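Local coordinates for virulence protein vsdE (Salmonella enterica, PDB 5LQ6) that acts as a cysteine hydrolase, probably papain-like, a plasmid-borne effector that suppresses host immune responses and contributes to bacterial virulence, at residues A109-D112 against K113-G117. The protein carries 4 engineered substitutions. Sequence-based numbering, arbitrary orientation. Where two conformers were deposited one is given.
Sequences AIVD and KIIFG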
loop_
_atom_site.group_PDB
_atom_site.type_symbol
_atom_site.label_atom_id
_atom_site.label_comp_id
_atom_site.label_asym_id
_atom_site.label_seq_id
_atom_site.Cartn_x
_atom_site.Cartn_y
_atom_site.Cartn_z
ATOM N N ALA A 109 9.886 4.770 5.169
ATOM C CA ALA A 109 10.362 6.131 4.891
ATOM C C ALA A 109 11.304 6.139 3.665
ATOM O O ALA A 109 11.191 6.985 2.780
ATOM C CB ALA A 109 11.094 6.686 6.095
ATOM N N ILE A 110 12.245 5.196 3.641
ATOM C CA ILE A 110 13.161 5.085 2.510
ATOM C C ILE A 110 12.391 4.702 1.262
ATOM O O ILE A 110 12.570 5.285 0.185
ATOM C CB ILE A 110 14.306 4.071 2.793
ATOM C CG1 ILE A 110 15.132 4.578 3.974
ATOM C CG2 ILE A 110 15.133 3.779 1.532
ATOM C CD1 ILE A 110 16.272 3.632 4.331
ATOM N N VAL A 111 11.464 3.743 1.389
ATOM C CA VAL A 111 10.691 3.359 0.229
ATOM C C VAL A 111 9.867 4.532 -0.293
ATOM O O VAL A 111 9.805 4.764 -1.509
ATOM C CB VAL A 111 9.780 2.114 0.519
ATOM C CG1 VAL A 111 8.752 1.859 -0.565
ATOM C CG2 VAL A 111 10.643 0.883 0.795
ATOM N N ASP A 112 9.234 5.291 0.589
ATOM C CA ASP A 112 8.429 6.397 0.174
ATOM C C ASP A 112 9.293 7.508 -0.484
ATOM O O ASP A 112 8.907 8.100 -1.479
ATOM C CB ASP A 112 7.683 7.033 1.369
ATOM C CG ASP A 112 6.455 6.284 1.788
ATOM O OD1 ASP A 112 6.023 5.260 1.137
ATOM O OD2 ASP A 112 5.849 6.779 2.817
ATOM N N LYS A 113 10.462 7.767 0.111
ATOM C CA LYS A 113 11.348 8.777 -0.448
ATOM C C LYS A 113 11.735 8.416 -1.890
ATOM O O LYS A 113 11.781 9.270 -2.760
ATOM C CB LYS A 113 12.572 8.952 0.436
ATOM C CG LYS A 113 12.302 9.815 1.643
ATOM C CD LYS A 113 13.494 9.938 2.580
ATOM C CE LYS A 113 13.085 10.735 3.792
ATOM N NZ LYS A 113 14.267 10.982 4.655
ATOM N N ILE A 114 11.984 7.128 -2.138
ATOM C CA ILE A 114 12.369 6.711 -3.502
ATOM C C ILE A 114 11.177 6.782 -4.465
ATOM O O ILE A 114 11.274 7.356 -5.511
ATOM C CB ILE A 114 12.949 5.293 -3.486
ATOM C CG1 ILE A 114 14.259 5.305 -2.683
ATOM C CG2 ILE A 114 13.094 4.751 -4.916
ATOM C CD1 ILE A 114 14.866 3.939 -2.530
ATOM N N ILE A 115 10.047 6.168 -4.087
ATOM C CA ILE A 115 8.929 6.050 -5.029
ATOM C C ILE A 115 8.157 7.349 -5.185
ATOM O O ILE A 115 7.794 7.723 -6.272
ATOM C CB ILE A 115 8.025 4.867 -4.641
ATOM C CG1 ILE A 115 8.751 3.572 -4.994
ATOM C CG2 ILE A 115 6.683 4.947 -5.370
ATOM C CD1 ILE A 115 8.058 2.320 -4.522
ATOM N N PHE A 116 7.908 8.051 -4.088
ATOM C CA PHE A 116 7.080 9.262 -4.116
ATOM C C PHE A 116 7.846 10.560 -4.023
ATOM O O PHE A 116 7.302 11.607 -4.396
ATOM C CB PHE A 116 5.996 9.225 -3.016
ATOM C CG PHE A 116 5.155 7.965 -3.079
ATOM C CD1 PHE A 116 4.220 7.816 -4.077
ATOM C CD2 PHE A 116 5.367 6.939 -2.139
ATOM C CE1 PHE A 116 3.469 6.605 -4.143
ATOM C CE2 PHE A 116 4.638 5.759 -2.244
ATOM C CZ PHE A 116 3.731 5.629 -3.234
ATOM N N GLY A 117 9.107 10.493 -3.595
ATOM C CA GLY A 117 9.922 11.684 -3.448
ATOM C C GLY A 117 9.829 12.369 -2.115
ATOM O O GLY A 117 10.446 13.464 -1.919
#
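Asp112 and Phe116 meet one turn apart near the end of helix 108-116. Carboxylate oxygen Asp112 OD1 lies at the edge of the Phe116 ring, near its plane, 3.7 Å from CE2. The carboxylate and ring planes are 75° apart. Asp112 CG is anti to its own carbonyl carbon (chi1 -79°), and from there OD1 reaches the ring edge. Both oxygens are held from outside the helix: OD1 by a salt bridge to Arg212, OD2 by a hydrogen bond from Leu120 N. These partners would be expected to favour the charged form of this buried side chain. The aspartate ties the helix to strand 209-212 and to the chain that follows. One face of the Phe116 ring is covered by Ile115 CG2, 3.6 Å above its centre.

The apolar side is closely packed. Val111 and Ile115 lie side by side and point the same way, with Val111 CG1 4.0 Å from Ile115 CD1. Both touch helix 76-89 at Ala81. Ile110 and Ile114 repeat the pattern, with Ile110 CG2 4.1 Å from Ile114 CD1, and both touch helix 29-38. Ile114 and Ile115 each have a second conformer, so their contacts hold for one conformer only.

Lys113 marks the solvent side. Its CG rests 3.2 Å from Ala109 O, but the extended chain beyond leads away, and its amino group has a long, weak ion pair with Glu119.

Regular backbone bonds join the turns; Ile115 N to Val111 O measures 2.9 Å. At the end Asp112 O takes Phe116 N at 2.8 Å and, weakly, Gly117 N at 3.2 Å. Gly117 then leaves helical geometry with positive phi (88°). This short, largely buried helix, ended by a glycine, packs on helix 76-89, consistent with a papain-like (clan CA) fold.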